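Local coordinates for ParM protein (Staphylococcus aureus, PDB 3JS6) that probably polymerises into dynamic actin-like filaments that segregate copies of the pSK41 plasmid to daughter cells, at residues S2-M7 with N113-T118; N138-I143 with T151-G156; K179-G184 with Q202-V207. All coordinates share one frame; numbering follows the deposited sequence. Where two conformers were deposited one is given.

Contact 1 (S2-M7 with N113-T118); sequences SNVYVM and NVVIAT
Y5 and M7 of strand 4-7 join V115, N113 and A117 of strand 113-118 through four backbone hydrogen bonds of a parallel pairing, the short strand axes 4.5 Å apart and inclined by 30°. Y5 N gives its hydrogen to N113 O and Y5 O receives V115 N; M7 N then binds V115 O at 3.0 Å and M7 O takes A117 N. Between these bonds the carbonyls also meet CA-H groups, V114 CA lying 3.2 Å from Y5 O. On the face bearing V4, V6 and V115, the two gamma branches of V115 are shared out: CG1, anti to the carbonyl carbon (chi1 -74°), reaches V4 CG1 at 4.2 Å, while CG2, between backbone N and carbonyl carbon, presses on V6 CG2 at 3.5 Å. The other face carries Y5, V114, M7 and I116. There the selenomethionine M7 runs out extended beyond CG and crosses V114 obliquely, its CG and CE near V114 CG1 and its SE 4.2 Å from V114 CG2. M7 continues onto I100, L103 and A104 of helix 90-104, and V6 onto E335 and K338 of helix 325-342, which places a helix on each face of this actin-like sheet. At the N-terminal end of the pairing a water accepts from N113 N at 2.7 Å and donates to N3 O, and Y5 OH turns to E109. The chemistry is thus regular backbone hydrogen bonding between two largely apolar side-chain layers, with polar side chains and water where the pairing begins.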
loop_
_atom_site.group_PDB
_atom_site.type_symbol
_atom_site.label_atom_id
_atom_site.label_comp_id
_atom_site.label_asym_id
_atom_site.label_seq_id
_atom_site.Cartn_x
_atom_site.Cartn_y
_atom_site.Cartn_z
ATOM N N SER A 2 24.084 -11.209 -13.640
ATOM C CA SER A 2 22.650 -11.568 -13.812
ATOM C C SER A 2 21.759 -10.388 -14.204
ATOM O O SER A 2 22.124 -9.219 -14.043
ATOM C CB SER A 2 22.104 -12.213 -12.533
ATOM O OG SER A 2 22.577 -13.543 -12.393
ATOM N N ASN A 3 20.582 -10.729 -14.718
ATOM C CA ASN A 3 19.577 -9.772 -15.175
ATOM C C ASN A 3 18.427 -9.753 -14.138
ATOM O O ASN A 3 17.369 -10.339 -14.373
ATOM C CB ASN A 3 19.062 -10.266 -16.527
ATOM C CG ASN A 3 17.987 -9.386 -17.107
ATOM O OD1 ASN A 3 17.206 -9.831 -17.960
ATOM N ND2 ASN A 3 17.943 -8.128 -16.672
ATOM N N VAL A 4 18.625 -9.073 -13.011
ATOM C CA VAL A 4 17.610 -9.060 -11.953
ATOM C C VAL A 4 16.901 -7.717 -11.731
ATOM O O VAL A 4 17.528 -6.668 -11.654
ATOM C CB VAL A 4 18.236 -9.526 -10.638
ATOM C CG1 VAL A 4 17.187 -9.614 -9.557
ATOM C CG2 VAL A 4 18.935 -10.885 -10.838
ATOM N N TYR A 5 15.581 -7.771 -11.626
ATOM C CA TYR A 5 14.754 -6.580 -11.414
ATOM C C TYR A 5 14.185 -6.547 -10.006
ATOM O O TYR A 5 14.091 -7.578 -9.356
ATOM C CB TYR A 5 13.593 -6.574 -12.393
ATOM C CG TYR A 5 14.012 -6.465 -13.821
ATOM C CD1 TYR A 5 14.022 -7.588 -14.656
ATOM C CD2 TYR A 5 14.415 -5.244 -14.349
ATOM C CE1 TYR A 5 14.423 -7.484 -15.981
ATOM C CE2 TYR A 5 14.819 -5.135 -15.667
ATOM C CZ TYR A 5 14.820 -6.254 -16.478
ATOM O OH TYR A 5 15.244 -6.144 -17.790
ATOM N N VAL A 6 13.782 -5.367 -9.538
ATOM C CA VAL A 6 13.230 -5.275 -8.204
ATOM C C VAL A 6 11.734 -4.972 -8.266
ATOM O O VAL A 6 11.328 -3.987 -8.867
ATOM C CB VAL A 6 13.954 -4.175 -7.384
ATOM C CG1 VAL A 6 13.215 -3.907 -6.073
ATOM C CG2 VAL A 6 15.394 -4.632 -7.067
HETATM N N MSE A 7 10.925 -5.849 -7.684
HETATM C CA MSE A 7 9.474 -5.646 -7.634
HETATM C C MSE A 7 9.134 -5.201 -6.222
HETATM O O MSE A 7 9.503 -5.883 -5.261
HETATM C CB MSE A 7 8.694 -6.926 -7.886
HETATM C CG MSE A 7 8.666 -7.452 -9.323
HETATM SE SE MSE A 7 7.488 -9.054 -9.393
HETATM C CE MSE A 7 7.406 -9.307 -11.285
ATOM N N ASN A 113 13.689 -12.378 -13.963
ATOM C CA ASN A 113 14.241 -12.730 -12.662
ATOM C C ASN A 113 14.064 -11.515 -11.753
ATOM O O ASN A 113 14.365 -10.385 -12.142
ATOM C CB ASN A 113 15.726 -13.071 -12.795
ATOM C CG ASN A 113 15.973 -14.210 -13.769
ATOM O OD1 ASN A 113 16.693 -14.055 -14.749
ATOM N ND2 ASN A 113 15.369 -15.358 -13.502
ATOM N N VAL A 114 13.586 -11.747 -10.546
ATOM C CA VAL A 114 13.359 -10.644 -9.637
ATOM C C VAL A 114 13.606 -10.978 -8.198
ATOM O O VAL A 114 13.785 -12.149 -7.814
ATOM C CB VAL A 114 11.873 -10.194 -9.684
ATOM C CG1 VAL A 114 11.439 -9.916 -11.123
ATOM C CG2 VAL A 114 10.983 -11.309 -9.072
ATOM N N VAL A 115 13.621 -9.913 -7.407
ATOM C CA VAL A 115 13.642 -10.017 -5.961
ATOM C C VAL A 115 12.337 -9.248 -5.642
ATOM O O VAL A 115 11.968 -8.322 -6.376
ATOM C CB VAL A 115 14.805 -9.303 -5.322
ATOM C CG1 VAL A 115 16.094 -10.115 -5.558
ATOM C CG2 VAL A 115 14.920 -7.895 -5.889
ATOM N N ILE A 116 11.640 -9.644 -4.584
ATOM C CA ILE A 116 10.393 -8.989 -4.187
ATOM C C ILE A 116 10.514 -8.354 -2.802
ATOM O O ILE A 116 10.892 -9.019 -1.827
ATOM C CB ILE A 116 9.211 -10.006 -4.151
ATOM C CG1 ILE A 116 8.990 -10.605 -5.538
ATOM C CG2 ILE A 116 7.946 -9.327 -3.621
ATOM C CD1 ILE A 116 7.878 -11.687 -5.560
ATOM N N ALA A 117 10.225 -7.061 -2.731
ATOM C CA ALA A 117 10.240 -6.323 -1.479
ATOM C C ALA A 117 8.786 -5.961 -1.158
ATOM O O ALA A 117 8.098 -5.376 -1.979
ATOM C CB ALA A 117 11.060 -5.058 -1.625
ATOM N N THR A 118 8.316 -6.331 0.025
ATOM C CA THR A 118 6.961 -5.997 0.393
ATOM C C THR A 118 6.881 -5.787 1.905
ATOM O O THR A 118 7.900 -5.823 2.608
ATOM C CB THR A 118 5.989 -7.091 -0.037
ATOM O OG1 THR A 118 4.645 -6.625 0.162
ATOM C CG2 THR A 118 6.238 -8.394 0.774
HETATM O O HOH W 1 15.036 -10.738 -15.585
#

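Contact 2 (N138-I143 with T151-G156); sequences NKSRLI and TINVKG
R141 and I152 form an antiparallel hydrogen-bonded pair, R141 N to I152 O at 2.9 Å and I152 N to R141 O at 2.8 Å. Followed outward, the R141 side chain leaves CB with CG between backbone N and carbonyl carbon (chi1 65°), then bends at chi2 and chi3. Its CD passes 4.2 Å from I152 O, NE is hydrogen-bonded outside the two segments, and NH1 has V154 CG2 at 3.8 Å near the guanidinium plane and a weak hydrogen bond to L137 O. K139 CG lies 3.9 Å above the centre of that group, over one face, and NH2 ends in a salt bridge to E97 of helix 90-104. V154 CG2 also touches K139 O, while I152 CD1 meets I143 CD1 at 3.7 Å. Where the pairing stops, waters take over: one donates to both N138 OD1 and V154 O, another accepts from V154 N at 2.9 Å and binds S140 OG. The two segments belong to the beta hairpin of strands 141-145 and 148-161, with N138 just past helix 128-137; helix 90-104 covers the R141 and I152 face, strand 111-120 flanks 148-161, and strand 52-56 borders 141-145.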
loop_
_atom_site.group_PDB
_atom_site.type_symbol
_atom_site.label_atom_id
_atom_site.label_comp_id
_atom_site.label_asym_id
_atom_site.label_seq_id
_atom_site.Cartn_x
_atom_site.Cartn_y
_atom_site.Cartn_z
ATOM N N ASN A 138 7.999 -16.396 -2.576
ATOM C CA ASN A 138 9.214 -17.035 -3.036
ATOM C C ASN A 138 9.055 -18.316 -3.829
ATOM O O ASN A 138 9.236 -19.406 -3.286
ATOM C CB ASN A 138 10.137 -17.296 -1.857
ATOM C CG ASN A 138 11.578 -17.217 -2.247
ATOM O OD1 ASN A 138 11.936 -17.580 -3.363
ATOM N ND2 ASN A 138 12.423 -16.736 -1.340
ATOM N N LYS A 139 8.738 -18.172 -5.118
ATOM C CA LYS A 139 8.590 -19.307 -6.018
ATOM C C LYS A 139 8.558 -18.856 -7.467
ATOM O O LYS A 139 8.275 -17.698 -7.767
ATOM C CB LYS A 139 7.316 -20.106 -5.709
ATOM C CG LYS A 139 6.016 -19.390 -5.987
ATOM C CD LYS A 139 4.831 -20.255 -5.567
ATOM C CE LYS A 139 3.528 -19.459 -5.595
ATOM N NZ LYS A 139 2.387 -20.266 -5.114
ATOM N N SER A 140 8.868 -19.781 -8.362
ATOM C CA SER A 140 8.859 -19.497 -9.781
ATOM C C SER A 140 7.458 -19.715 -10.285
ATOM O O SER A 140 6.698 -20.455 -9.678
ATOM C CB SER A 140 9.799 -20.452 -10.530
ATOM O OG SER A 140 11.141 -20.025 -10.398
ATOM N N ARG A 141 7.112 -19.055 -11.388
ATOM C CA ARG A 141 5.789 -19.291 -11.946
ATOM C C ARG A 141 5.663 -18.781 -13.362
ATOM O O ARG A 141 6.357 -17.861 -13.759
ATOM C CB ARG A 141 4.719 -18.643 -11.076
ATOM C CG ARG A 141 4.753 -17.126 -10.986
ATOM C CD ARG A 141 5.509 -16.713 -9.725
ATOM N NE ARG A 141 4.572 -16.614 -8.596
ATOM C CZ ARG A 141 4.809 -16.017 -7.423
ATOM N NH1 ARG A 141 5.986 -15.437 -7.202
ATOM N NH2 ARG A 141 3.869 -16.007 -6.474
ATOM N N LEU A 142 4.786 -19.398 -14.126
ATOM C CA LEU A 142 4.528 -18.985 -15.487
ATOM C C LEU A 142 3.227 -18.179 -15.454
ATOM O O LEU A 142 2.181 -18.663 -14.996
ATOM C CB LEU A 142 4.324 -20.195 -16.400
ATOM C CG LEU A 142 3.902 -19.766 -17.818
ATOM C CD1 LEU A 142 5.084 -19.082 -18.481
ATOM C CD2 LEU A 142 3.454 -20.968 -18.654
ATOM N N ILE A 143 3.282 -16.947 -15.922
ATOM C CA ILE A 143 2.070 -16.146 -15.941
ATOM C C ILE A 143 1.921 -15.577 -17.340
ATOM O O ILE A 143 2.867 -15.045 -17.919
ATOM C CB ILE A 143 2.121 -14.979 -14.925
ATOM C CG1 ILE A 143 2.232 -15.532 -13.504
ATOM C CG2 ILE A 143 0.864 -14.094 -15.071
ATOM C CD1 ILE A 143 2.373 -14.447 -12.482
ATOM N N THR A 151 7.998 -15.918 -17.745
ATOM C CA THR A 151 8.502 -16.916 -16.824
ATOM C C THR A 151 9.085 -16.078 -15.704
ATOM O O THR A 151 10.003 -15.291 -15.939
ATOM C CB THR A 151 9.646 -17.742 -17.450
ATOM O OG1 THR A 151 9.130 -18.528 -18.527
ATOM C CG2 THR A 151 10.280 -18.647 -16.412
ATOM N N ILE A 152 8.576 -16.247 -14.489
ATOM C CA ILE A 152 9.052 -15.438 -13.376
ATOM C C ILE A 152 9.787 -16.227 -12.311
ATOM O O ILE A 152 9.205 -17.109 -11.667
ATOM C CB ILE A 152 7.871 -14.704 -12.701
ATOM C CG1 ILE A 152 7.235 -13.747 -13.715
ATOM C CG2 ILE A 152 8.348 -13.956 -11.451
ATOM C CD1 ILE A 152 5.738 -13.829 -13.779
ATOM N N ASN A 153 11.051 -15.910 -12.106
ATOM C CA ASN A 153 11.861 -16.556 -11.078
ATOM C C ASN A 153 12.119 -15.579 -9.936
ATOM O O ASN A 153 12.499 -14.437 -10.175
ATOM C CB ASN A 153 13.161 -17.093 -11.679
ATOM C CG ASN A 153 12.920 -18.115 -12.772
ATOM O OD1 ASN A 153 13.363 -17.940 -13.908
ATOM N ND2 ASN A 153 12.233 -19.198 -12.427
ATOM N N VAL A 154 11.917 -16.003 -8.706
ATOM C CA VAL A 154 12.150 -15.121 -7.575
ATOM C C VAL A 154 13.472 -15.517 -6.918
ATOM O O VAL A 154 13.624 -16.639 -6.421
ATOM C CB VAL A 154 11.004 -15.209 -6.555
ATOM C CG1 VAL A 154 11.315 -14.330 -5.354
ATOM C CG2 VAL A 154 9.690 -14.721 -7.216
ATOM N N LYS A 155 14.408 -14.586 -6.908
ATOM C CA LYS A 155 15.748 -14.828 -6.366
ATOM C C LYS A 155 15.887 -14.442 -4.913
ATOM O O LYS A 155 16.898 -14.760 -4.277
ATOM C CB LYS A 155 16.767 -14.043 -7.184
ATOM C CG LYS A 155 16.724 -14.370 -8.654
ATOM C CD LYS A 155 16.846 -15.864 -8.880
ATOM C CE LYS A 155 16.839 -16.188 -10.364
ATOM N NZ LYS A 155 17.034 -17.656 -10.606
ATOM N N GLY A 156 14.880 -13.738 -4.398
ATOM C CA GLY A 156 14.921 -13.321 -3.008
ATOM C C GLY A 156 13.664 -12.555 -2.625
ATOM O O GLY A 156 12.982 -11.977 -3.501
HETATM O O HOH W 2 12.037 -19.145 -5.628
HETATM O O HOH W 3 12.115 -18.867 -8.425
#

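Contact 3 (K179-G184 with Q202-V207); sequences KAFTEG and QNMKRV
M204, a selenomethionine in the tight turn of Q202-K205, lays its chain against F181 and T182 of the weakly bonded helical turn 179-182. F181 CG stands anti to the backbone N (chi1 -175°), and the ring's CE2 comes to 3.7 Å from M204 CG. M204 then bends at chi3 (-72°), which puts CE beside T182, 4.2 Å from its CB. Its SE lies 5.3 Å from the centroid of the F181 ring in an oblique Met-aromatic contact. T182 OG1 sits between backbone N and carbonyl carbon and is tied back to K179 O, an acceptor that T182 N shares. Beyond M204, the N203 amide brings OD1 to 3.0 Å from E183 CA; Q202 NE2, on a chain bent at chi2, donates to the same OD1 from above the carbonyl plane. One backbone bond crosses, N203 N to G184 O at 2.9 Å, and a water donates to F181 O and G184 O while accepting from M204 N. F181 also packs edge-to-face on Y186 and touches M164 and L167 of helix 162-169. The type I' turn joins strand 196-202 to strand 205-214 as a hairpin, and its tip rests against the chain leading into strand 185-191. The fit thus combines a single direct backbone hydrogen bond, CA-H...O contacts from N203 CA to T182 O and Q202 CA to G184 O, a water bridge and the apolar contact of M204 with F181.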
loop_
_atom_site.group_PDB
_atom_site.type_symbol
_atom_site.label_atom_id
_atom_site.label_comp_id
_atom_site.label_asym_id
_atom_site.label_seq_id
_atom_site.Cartn_x
_atom_site.Cartn_y
_atom_site.Cartn_z
ATOM N N LYS A 179 21.884 9.265 8.759
ATOM C CA LYS A 179 22.496 9.132 10.071
ATOM C C LYS A 179 21.513 9.454 11.191
ATOM O O LYS A 179 21.392 8.691 12.148
ATOM C CB LYS A 179 23.727 10.025 10.164
ATOM C CG LYS A 179 24.706 9.795 9.011
ATOM C CD LYS A 179 25.994 10.615 9.166
ATOM C CE LYS A 179 26.717 10.801 7.835
ATOM N NZ LYS A 179 26.013 11.812 6.978
ATOM N N ALA A 180 20.790 10.562 11.073
ATOM C CA ALA A 180 19.846 10.929 12.114
ATOM C C ALA A 180 18.832 9.828 12.435
ATOM O O ALA A 180 18.426 9.667 13.588
ATOM C CB ALA A 180 19.108 12.198 11.725
ATOM N N PHE A 181 18.433 9.069 11.418
ATOM C CA PHE A 181 17.440 8.017 11.600
ATOM C C PHE A 181 17.920 6.869 12.483
ATOM O O PHE A 181 17.126 6.272 13.202
ATOM C CB PHE A 181 17.003 7.477 10.227
ATOM C CG PHE A 181 15.895 6.465 10.293
ATOM C CD1 PHE A 181 14.651 6.806 10.798
ATOM C CD2 PHE A 181 16.105 5.158 9.857
ATOM C CE1 PHE A 181 13.619 5.859 10.871
ATOM C CE2 PHE A 181 15.088 4.206 9.921
ATOM C CZ PHE A 181 13.839 4.559 10.431
ATOM N N THR A 182 19.213 6.573 12.440
ATOM C CA THR A 182 19.758 5.470 13.232
ATOM C C THR A 182 19.604 5.674 14.735
ATOM O O THR A 182 19.508 4.700 15.491
ATOM C CB THR A 182 21.260 5.230 12.918
ATOM O OG1 THR A 182 22.028 6.364 13.330
ATOM C CG2 THR A 182 21.466 5.017 11.433
ATOM N N GLU A 183 19.602 6.912 15.197
ATOM C CA GLU A 183 19.441 7.159 16.621
ATOM C C GLU A 183 18.402 8.239 16.890
ATOM O O GLU A 183 18.546 9.027 17.814
ATOM C CB GLU A 183 20.779 7.545 17.253
ATOM C CG GLU A 183 21.821 8.028 16.256
ATOM C CD GLU A 183 23.124 8.425 16.920
ATOM O OE1 GLU A 183 23.901 7.521 17.291
ATOM O OE2 GLU A 183 23.368 9.640 17.069
ATOM N N GLY A 184 17.332 8.273 16.107
ATOM C CA GLY A 184 16.314 9.275 16.321
ATOM C C GLY A 184 14.981 8.674 16.661
ATOM O O GLY A 184 14.830 7.457 16.693
ATOM N N GLN A 202 12.204 4.267 17.471
ATOM C CA GLN A 202 13.322 4.867 18.185
ATOM C C GLN A 202 14.548 4.031 17.828
ATOM O O GLN A 202 14.554 2.797 17.992
ATOM C CB GLN A 202 13.080 4.835 19.695
ATOM C CG GLN A 202 14.287 5.285 20.528
ATOM C CD GLN A 202 14.371 6.791 20.700
ATOM O OE1 GLN A 202 13.515 7.396 21.336
ATOM N NE2 GLN A 202 15.411 7.399 20.134
ATOM N N ASN A 203 15.578 4.692 17.323
ATOM C CA ASN A 203 16.800 3.994 16.922
ATOM C C ASN A 203 16.433 2.819 16.036
ATOM O O ASN A 203 16.844 1.677 16.285
ATOM C CB ASN A 203 17.588 3.500 18.145
ATOM C CG ASN A 203 17.862 4.613 19.151
ATOM O OD1 ASN A 203 17.935 5.785 18.790
ATOM N ND2 ASN A 203 18.022 4.244 20.417
HETATM N N MSE A 204 15.606 3.110 15.036
HETATM C CA MSE A 204 15.173 2.139 14.044
HETATM C C MSE A 204 14.318 0.996 14.506
HETATM O O MSE A 204 14.074 0.073 13.732
HETATM C CB MSE A 204 16.384 1.561 13.317
HETATM C CG MSE A 204 17.163 2.601 12.541
HETATM SE SE MSE A 204 18.560 1.822 11.472
HETATM C CE MSE A 204 19.777 1.342 12.966
ATOM N N LYS A 205 13.856 1.025 15.748
ATOM C CA LYS A 205 13.028 -0.074 16.202
ATOM C C LYS A 205 11.674 0.446 16.654
ATOM O O LYS A 205 11.598 1.433 17.380
ATOM C CB LYS A 205 13.720 -0.820 17.352
ATOM C CG LYS A 205 13.067 -2.146 17.668
ATOM C CD LYS A 205 13.684 -2.826 18.871
ATOM C CE LYS A 205 14.934 -2.865 18.966
ATOM N N ARG A 206 10.609 -0.231 16.239
ATOM C CA ARG A 206 9.273 0.212 16.607
ATOM C C ARG A 206 9.049 0.121 18.104
ATOM O O ARG A 206 9.430 -0.864 18.739
ATOM C CB ARG A 206 8.230 -0.623 15.872
ATOM C CG ARG A 206 6.781 -0.296 16.206
ATOM C CD ARG A 206 5.901 -1.004 15.184
ATOM N NE ARG A 206 4.490 -0.700 15.349
ATOM C CZ ARG A 206 3.713 -1.254 16.267
ATOM N NH1 ARG A 206 4.219 -2.150 17.105
ATOM N NH2 ARG A 206 2.436 -0.907 16.350
ATOM N N VAL A 207 8.438 1.161 18.662
ATOM C CA VAL A 207 8.121 1.224 20.091
ATOM C C VAL A 207 6.616 0.998 20.274
ATOM O O VAL A 207 5.806 1.928 20.122
ATOM C CB VAL A 207 8.467 2.601 20.688
ATOM C CG1 VAL A 207 8.279 2.560 22.183
ATOM C CG2 VAL A 207 9.913 2.987 20.350
HETATM O O HOH W 4 14.768 5.584 14.516
#

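Contacts 1 and 2 belong to one mixed sheet and meet at neighbouring strands 111-120 and 148-161, where V114 O lies 2.7 Å from K155 N; their centres are about 10 Å apart. Contact 1 is the buried member, a parallel pairing of strands distant in sequence, whereas contact 2 is a partly buried local hairpin with apolar contacts and waters between its segments; R141 reaches out of it to E97 of helix 90-104. Contact 3 stands apart, at the turn between strands 196-202 and 205-214 of the other sheet, about 27 Å and about 34 Å from contacts 1 and 2, centre to centre. It is also partly buried, but there one backbone bond is joined by a bridging water and a Met-aromatic contact.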